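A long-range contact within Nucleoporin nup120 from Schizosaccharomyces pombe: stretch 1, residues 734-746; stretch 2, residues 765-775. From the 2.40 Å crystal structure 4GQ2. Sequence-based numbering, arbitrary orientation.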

ATOM      1  N   PHE A 734     -10.308  -5.930   1.337  1.00 28.04           N
ATOM      2  CA  PHE A 734     -10.409  -4.509   1.026  1.00 29.85           C
ATOM      3  C   PHE A 734      -9.344  -3.686   1.768  1.00 36.58           C
ATOM      4  O   PHE A 734      -8.540  -2.977   1.146  1.00 38.33           O
ATOM      5  N   LEU A 735      -9.307  -3.811   3.089  1.00 28.06           N
ATOM      6  CA  LEU A 735      -8.310  -3.095   3.885  1.00 27.84           C
ATOM      7  C   LEU A 735      -6.857  -3.475   3.580  1.00 32.49           C
ATOM      8  O   LEU A 735      -5.968  -2.622   3.640  1.00 31.66           O
ATOM      9  N   LEU A 736      -6.613  -4.743   3.248  1.00 33.68           N
ATOM     10  CA  LEU A 736      -5.272  -5.177   2.851  1.00 30.14           C
ATOM     11  C   LEU A 736      -4.824  -4.465   1.560  1.00 30.78           C
ATOM     12  O   LEU A 736      -3.646  -4.137   1.396  1.00 26.79           O
ATOM     13  N   GLU A 737      -5.777  -4.193   0.675  1.00 31.01           N
ATOM     14  CA  GLU A 737      -5.505  -3.410  -0.520  1.00 35.24           C
ATOM     15  C   GLU A 737      -5.221  -1.948  -0.156  1.00 32.57           C
ATOM     16  O   GLU A 737      -4.558  -1.235  -0.902  1.00 42.28           O
ATOM     17  N   ASN A 738      -5.702  -1.507   1.002  1.00 36.47           N
ATOM     18  CA  ASN A 738      -5.454  -0.134   1.444  1.00 33.59           C
ATOM     19  C   ASN A 738      -4.035   0.040   2.011  1.00 32.68           C
ATOM     20  O   ASN A 738      -3.517   1.162   2.123  1.00 29.50           O
ATOM     21  N   SER A 739      -3.415  -1.079   2.368  1.00 32.36           N
ATOM     22  CA  SER A 739      -2.134  -1.064   3.067  1.00 33.22           C
ATOM     23  C   SER A 739      -0.992  -0.537   2.209  1.00 37.56           C
ATOM     24  O   SER A 739      -0.146   0.206   2.704  1.00 39.67           O
ATOM     25  N   ALA A 740      -0.978  -0.916   0.932  1.00 41.64           N
ATOM     26  CA  ALA A 740       0.066  -0.472  -0.003  1.00 47.27           C
ATOM     27  C   ALA A 740      -0.386   0.679  -0.907  1.00 41.63           C
ATOM     28  O   ALA A 740       0.352   1.115  -1.797  1.00 41.99           O
ATOM     29  N   LEU A 741      -1.590   1.183  -0.656  1.00 39.27           N
ATOM     30  CA  LEU A 741      -2.173   2.222  -1.481  1.00 33.45           C
ATOM     31  C   LEU A 741      -1.624   3.593  -1.108  1.00 37.68           C
ATOM     32  O   LEU A 741      -1.969   4.162  -0.066  1.00 34.56           O
ATOM     33  N   LEU A 742      -0.759   4.121  -1.969  1.00 35.21           N
ATOM     34  CA  LEU A 742      -0.112   5.401  -1.707  1.00 34.88           C
ATOM     35  C   LEU A 742      -0.998   6.555  -2.112  1.00 34.29           C
ATOM     36  O   LEU A 742      -1.529   6.588  -3.224  1.00 42.95           O
ATOM     37  N   LEU A 743      -1.153   7.496  -1.191  1.00 35.18           N
ATOM     38  CA  LEU A 743      -2.036   8.635  -1.367  1.00 37.20           C
ATOM     39  C   LEU A 743      -1.354   9.755  -2.139  1.00 39.19           C
ATOM     40  O   LEU A 743      -0.135   9.897  -2.101  1.00 46.11           O
ATOM     41  N   GLU A 744      -2.157  10.552  -2.833  1.00 46.06           N
ATOM     42  CA  GLU A 744      -1.649  11.683  -3.597  1.00 54.57           C
ATOM     43  C   GLU A 744      -1.311  12.875  -2.702  1.00 53.20           C
ATOM     44  O   GLU A 744      -1.974  13.123  -1.689  1.00 53.54           O
ATOM     45  N   LYS A 745      -0.255  13.587  -3.082  1.00 67.29           N
ATOM     46  CA  LYS A 745       0.142  14.834  -2.434  1.00 76.55           C
ATOM     47  C   LYS A 745       0.022  15.991  -3.424  1.00 80.50           C
ATOM     48  O   LYS A 745       0.305  15.831  -4.616  1.00 79.21           O
ATOM     49  N   PHE A 746      -0.396  17.152  -2.926  1.00 80.89           N
ATOM     50  CA  PHE A 746      -0.675  18.305  -3.785  1.00 98.77           C
ATOM     51  C   PHE A 746       0.339  19.438  -3.609  1.00103.90           C
ATOM     52  O   PHE A 746       0.739  19.767  -2.493  1.00 95.41           O
ATOM     53  N   ALA A 765      -4.996  14.548   6.208  1.00 42.57           N
ATOM     54  CA  ALA A 765      -4.493  15.205   5.002  1.00 48.56           C
ATOM     55  C   ALA A 765      -2.979  15.081   4.810  1.00 49.68           C
ATOM     56  O   ALA A 765      -2.448  15.531   3.792  1.00 53.88           O
ATOM     57  N   SER A 766      -2.288  14.469   5.773  1.00 55.80           N
ATOM     58  CA  SER A 766      -0.814  14.421   5.766  1.00 48.52           C
ATOM     59  C   SER A 766      -0.280  12.985   5.766  1.00 47.49           C
ATOM     60  O   SER A 766       0.898  12.736   5.525  1.00 50.99           O
ATOM     61  N   VAL A 767      -1.179  12.055   6.042  1.00 43.10           N
ATOM     62  CA  VAL A 767      -0.914  10.623   6.062  1.00 41.77           C
ATOM     63  C   VAL A 767      -0.463  10.100   4.682  1.00 42.45           C
ATOM     64  O   VAL A 767      -0.777  10.706   3.658  1.00 37.02           O
ATOM     65  N   ASN A 768       0.280   8.991   4.657  1.00 40.41           N
ATOM     66  CA  ASN A 768       0.880   8.492   3.409  1.00 37.17           C
ATOM     67  C   ASN A 768       0.138   7.353   2.713  1.00 37.47           C
ATOM     68  O   ASN A 768       0.222   7.208   1.492  1.00 34.40           O
ATOM     69  N   THR A 769      -0.565   6.528   3.478  1.00 35.37           N
ATOM     70  CA  THR A 769      -1.282   5.399   2.884  1.00 28.98           C
ATOM     71  C   THR A 769      -2.764   5.437   3.198  1.00 31.96           C
ATOM     72  O   THR A 769      -3.195   6.064   4.174  1.00 32.59           O
ATOM     73  N   ALA A 770      -3.543   4.739   2.373  1.00 30.91           N
ATOM     74  CA  ALA A 770      -4.972   4.575   2.615  1.00 29.74           C
ATOM     75  C   ALA A 770      -5.275   3.876   3.951  1.00 30.17           C
ATOM     76  O   ALA A 770      -6.293   4.156   4.580  1.00 29.41           O
ATOM     77  N   LEU A 771      -4.403   2.964   4.375  1.00 32.59           N
ATOM     78  CA  LEU A 771      -4.615   2.252   5.639  1.00 38.32           C
ATOM     79  C   LEU A 771      -4.291   3.129   6.854  1.00 40.13           C
ATOM     80  O   LEU A 771      -4.887   2.966   7.908  1.00 33.27           O
ATOM     81  N   GLN A 772      -3.356   4.061   6.693  1.00 39.20           N
ATOM     82  CA  GLN A 772      -3.065   5.047   7.738  1.00 32.88           C
ATOM     83  C   GLN A 772      -4.231   6.031   7.867  1.00 35.74           C
ATOM     84  O   GLN A 772      -4.585   6.444   8.969  1.00 46.26           O
ATOM     85  N   PHE A 773      -4.823   6.399   6.734  1.00 38.53           N
ATOM     86  CA  PHE A 773      -6.023   7.243   6.688  1.00 34.10           C
ATOM     87  C   PHE A 773      -7.180   6.550   7.432  1.00 37.68           C
ATOM     88  O   PHE A 773      -7.825   7.157   8.290  1.00 34.29           O
ATOM     89  N   PHE A 774      -7.432   5.281   7.107  1.00 35.22           N
ATOM     90  CA  PHE A 774      -8.406   4.475   7.850  1.00 32.89           C
ATOM     91  C   PHE A 774      -8.092   4.469   9.347  1.00 37.41           C
ATOM     92  O   PHE A 774      -8.990   4.604  10.181  1.00 37.00           O
ATOM     93  N   SER A 775      -6.812   4.309   9.676  1.00 34.31           N
ATOM     94  CA  SER A 775      -6.376   4.250  11.062  1.00 34.60           C
ATOM     95  C   SER A 775      -6.753   5.529  11.788  1.00 34.96           C
ATOM     96  O   SER A 775      -7.244   5.493  12.913  1.00 40.60           O
TER

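The two stretches are joined first through their backbones. Leu743 N donates to Asn768 O at 3.0 Å with a nearly linear geometry (174°), and Ala770 N donates to Leu741 O, also at 3.0 Å. These two bonds flank Leu742 and Thr769, whose backbones form a single bridge with their CA atoms 4.7 Å apart; Thr769 CA adds a CH contact to Leu741 O at 3.3 Å. A weak bond, from Leu771 N to Asn738 O (3.0 Å, 124°), ties the first turn of the second helix to Asn738.

Lys745 supplies the direct side-chain hydrogen bonds across the interface. Its CB points sideways, but the chain (chi1 -95°, chi2 p, chi3 t, chi4 p) bends so that NZ reaches Val767 O at 3.2 Å and, weakly, Ser766 O at 3.3 Å. Asn768 (m) points away at CB, yet its OD1 comes within 3.0 Å of Lys745 CE. A water extends this network, accepting weakly from Lys745 NZ at 3.4 Å and donating to Ala765 O at 3.1 Å. Lys745 is exposed and poorly ordered, so its contacts are the less certain ones.

A second water donates to Ser739 O (2.9 Å) and lies 2.6 Å from Thr769 OG1, linking the backbone of one stretch to a side chain of the other. Thr769, in the p rotamer, also caps its helix, OG1 accepting from Gln772 N at 3.0 Å. Gln772 in turn accepts through OE1 from Asn768 N at 2.9 Å and Thr769 N at 3.0 Å, bracing the segment that pairs with stretch 1. Asn738 (m) points toward stretch 2, yet its ND2 donates back to Phe734 O at 2.8 Å, while OD1 lies against Ala770 CB at 3.2 Å.

Around this polar framework the apolar side chains close in. Leu743 (m, t) points toward stretch 2 and loses 82 Å² to it; its CD1 meets Val767 CG1 at 3.8 Å and Phe773 CB at 4.3 Å, and its CD2 approaches Ala770 CB at 4.4 Å. The small Ala770 side chain points toward stretch 1 and also packs against Leu741, CB to CB at 3.8 Å. Between the helices, whose axes approach to 8.2 Å, Leu735 (m, t) points toward stretch 2 and directs CD2 over one face of the Phe774 ring, 3.8 Å from CD2 to the ring centroid and only 6° off the normal, a CH-pi contact. Phe774, a t rotamer, points toward stretch 1. Leu771 (t, p) also points toward stretch 1, with CD1 4.4 Å from Leu735 CD2 and CD2 3.6 Å from Ser739 OG.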

ATOM      1  CB  PHE A 734     -11.829  -4.020   1.318  1.00 27.48           C
ATOM      2  CG  PHE A 734     -11.967  -2.531   1.392  1.00 25.88           C
ATOM      3  CD1 PHE A 734     -11.942  -1.759   0.240  1.00 25.60           C
ATOM      4  CD2 PHE A 734     -12.179  -1.901   2.623  1.00 26.64           C
ATOM      5  CE1 PHE A 734     -12.092  -0.379   0.308  1.00 30.12           C
ATOM      6  CE2 PHE A 734     -12.324  -0.524   2.699  1.00 25.60           C
ATOM      7  CZ  PHE A 734     -12.276   0.238   1.540  1.00 28.53           C
ATOM      8  CB  LEU A 735      -8.604  -3.212   5.380  1.00 26.09           C
ATOM      9  CG  LEU A 735      -9.890  -2.491   5.814  1.00 30.73           C
ATOM     10  CD1 LEU A 735     -10.280  -2.910   7.217  1.00 28.99           C
ATOM     11  CD2 LEU A 735      -9.747  -0.975   5.730  1.00 26.79           C
ATOM     12  CB  LEU A 736      -5.184  -6.711   2.720  1.00 31.59           C
ATOM     13  CG  LEU A 736      -5.119  -7.447   4.069  1.00 31.44           C
ATOM     14  CD1 LEU A 736      -5.209  -8.954   3.914  1.00 30.42           C
ATOM     15  CD2 LEU A 736      -3.853  -7.080   4.832  1.00 33.84           C
ATOM     16  CB  GLU A 737      -6.658  -3.530  -1.527  1.00 40.56           C
ATOM     17  CG  GLU A 737      -6.198  -3.588  -2.979  1.00 54.86           C
ATOM     18  CD  GLU A 737      -7.336  -3.518  -3.992  1.00 66.76           C
ATOM     19  OE1 GLU A 737      -7.332  -2.579  -4.829  1.00 53.48           O
ATOM     20  OE2 GLU A 737      -8.224  -4.402  -3.960  1.00 57.84           O
ATOM     21  CB  ASN A 738      -6.508   0.295   2.473  1.00 28.90           C
ATOM     22  CG  ASN A 738      -7.809   0.748   1.834  1.00 33.07           C
ATOM     23  OD1 ASN A 738      -8.120   1.938   1.834  1.00 39.63           O
ATOM     24  ND2 ASN A 738      -8.583  -0.197   1.291  1.00 28.58           N
ATOM     25  CB  SER A 739      -1.798  -2.453   3.597  1.00 32.41           C
ATOM     26  OG  SER A 739      -0.698  -2.369   4.483  1.00 41.32           O
ATOM     27  CB  ALA A 740       0.565  -1.642  -0.841  1.00 54.31           C
ATOM     28  CB  LEU A 741      -3.694   2.181  -1.372  1.00 40.41           C
ATOM     29  CG  LEU A 741      -4.551   3.022  -2.323  1.00 46.93           C
ATOM     30  CD1 LEU A 741      -3.917   3.191  -3.692  1.00 38.64           C
ATOM     31  CD2 LEU A 741      -5.906   2.356  -2.461  1.00 39.58           C
ATOM     32  CB  LEU A 742       1.252   5.476  -2.397  1.00 35.01           C
ATOM     33  CG  LEU A 742       2.314   4.695  -1.626  1.00 41.52           C
ATOM     34  CD1 LEU A 742       3.533   4.425  -2.491  1.00 42.17           C
ATOM     35  CD2 LEU A 742       2.692   5.448  -0.358  1.00 39.63           C
ATOM     36  CB  LEU A 743      -2.519   9.147  -0.002  1.00 33.57           C
ATOM     37  CG  LEU A 743      -3.473   8.243   0.787  1.00 38.36           C
ATOM     38  CD1 LEU A 743      -3.905   8.927   2.071  1.00 32.74           C
ATOM     39  CD2 LEU A 743      -4.687   7.839  -0.042  1.00 39.69           C
ATOM     40  CB  GLU A 744      -2.647  12.084  -4.686  1.00 57.99           C
ATOM     41  CG  GLU A 744      -2.755  11.062  -5.810  1.00 64.24           C
ATOM     42  CD  GLU A 744      -3.960  11.283  -6.708  1.00 71.56           C
ATOM     43  OE1 GLU A 744      -5.105  11.277  -6.203  1.00 55.84           O
ATOM     44  OE2 GLU A 744      -3.761  11.441  -7.933  1.00 97.06           O
ATOM     45  CB  LYS A 745       1.571  14.735  -1.891  1.00 74.49           C
ATOM     46  CG  LYS A 745       1.671  14.344  -0.419  1.00 70.45           C
ATOM     47  CD  LYS A 745       1.569  12.840  -0.202  1.00 63.11           C
ATOM     48  CE  LYS A 745       1.941  12.453   1.223  1.00 59.94           C
ATOM     49  NZ  LYS A 745       0.979  12.927   2.262  1.00 51.74           N
ATOM     50  CB  PHE A 746      -2.102  18.819  -3.549  1.00104.25           C
ATOM     51  CG  PHE A 746      -3.131  17.725  -3.426  1.00101.73           C
ATOM     52  CD1 PHE A 746      -3.518  16.980  -4.540  1.00 93.26           C
ATOM     53  CD2 PHE A 746      -3.714  17.436  -2.195  1.00 88.21           C
ATOM     54  CE1 PHE A 746      -4.461  15.971  -4.424  1.00 85.05           C
ATOM     55  CE2 PHE A 746      -4.658  16.430  -2.076  1.00 77.42           C
ATOM     56  CZ  PHE A 746      -5.034  15.698  -3.192  1.00 72.71           C
ATOM     57  CB  ALA A 765      -4.908  16.673   5.002  1.00 50.09           C
ATOM     58  CB  SER A 766      -0.257  15.193   6.967  1.00 52.76           C
ATOM     59  OG  SER A 766      -0.868  16.471   7.096  1.00 52.50           O
ATOM     60  CB  VAL A 767      -2.187   9.935   6.611  1.00 40.42           C
ATOM     61  CG1 VAL A 767      -2.713   8.843   5.705  1.00 36.03           C
ATOM     62  CG2 VAL A 767      -2.000   9.526   8.075  1.00 34.35           C
ATOM     63  CB  ASN A 768       2.345   8.080   3.623  1.00 36.49           C
ATOM     64  CG  ASN A 768       3.312   9.243   3.497  1.00 37.41           C
ATOM     65  OD1 ASN A 768       2.946  10.326   3.062  1.00 41.82           O
ATOM     66  ND2 ASN A 768       4.563   9.016   3.877  1.00 33.85           N
ATOM     67  CB  THR A 769      -0.717   4.044   3.341  1.00 26.92           C
ATOM     68  OG1 THR A 769      -1.134   3.787   4.687  1.00 37.54           O
ATOM     69  CG2 THR A 769       0.816   4.035   3.260  1.00 30.92           C
ATOM     70  CB  ALA A 770      -5.623   3.828   1.459  1.00 27.77           C
ATOM     71  CB  LEU A 771      -3.836   0.935   5.680  1.00 30.57           C
ATOM     72  CG  LEU A 771      -4.125  -0.003   6.855  1.00 29.42           C
ATOM     73  CD1 LEU A 771      -5.592  -0.409   6.898  1.00 27.60           C
ATOM     74  CD2 LEU A 771      -3.221  -1.236   6.808  1.00 28.99           C
ATOM     75  CB  GLN A 772      -1.744   5.792   7.454  1.00 32.47           C
ATOM     76  CG  GLN A 772      -0.506   4.901   7.474  1.00 35.79           C
ATOM     77  CD  GLN A 772       0.739   5.549   6.886  1.00 41.08           C
ATOM     78  OE1 GLN A 772       0.673   6.583   6.219  1.00 42.68           O
ATOM     79  NE2 GLN A 772       1.891   4.934   7.135  1.00 35.65           N
ATOM     80  CB  PHE A 773      -6.375   7.494   5.222  1.00 34.62           C
ATOM     81  CG  PHE A 773      -7.505   8.458   4.999  1.00 33.04           C
ATOM     82  CD1 PHE A 773      -8.822   8.030   5.041  1.00 32.77           C
ATOM     83  CD2 PHE A 773      -7.245   9.784   4.658  1.00 35.71           C
ATOM     84  CE1 PHE A 773      -9.866   8.909   4.790  1.00 32.56           C
ATOM     85  CE2 PHE A 773      -8.285  10.670   4.410  1.00 34.21           C
ATOM     86  CZ  PHE A 773      -9.599  10.232   4.471  1.00 29.84           C
ATOM     87  CB  PHE A 774      -8.404   3.038   7.327  1.00 30.59           C
ATOM     88  CG  PHE A 774      -9.298   2.100   8.098  1.00 27.56           C
ATOM     89  CD1 PHE A 774     -10.685   2.143   7.942  1.00 21.79           C
ATOM     90  CD2 PHE A 774      -8.755   1.164   8.965  1.00 26.97           C
ATOM     91  CE1 PHE A 774     -11.504   1.264   8.625  1.00 23.65           C
ATOM     92  CE2 PHE A 774      -9.575   0.283   9.665  1.00 26.97           C
ATOM     93  CZ  PHE A 774     -10.954   0.334   9.497  1.00 24.19           C
ATOM     94  CB  SER A 775      -4.867   4.004  11.134  1.00 32.91           C
ATOM     95  OG  SER A 775      -4.552   2.709  10.649  1.00 34.74           O
TER
HETATM   96  O   HOH W   1      -0.175   1.442   5.291  1.00 36.34           O
HETATM   97  O   HOH W   2       0.099  16.169   2.089  1.00 56.55           O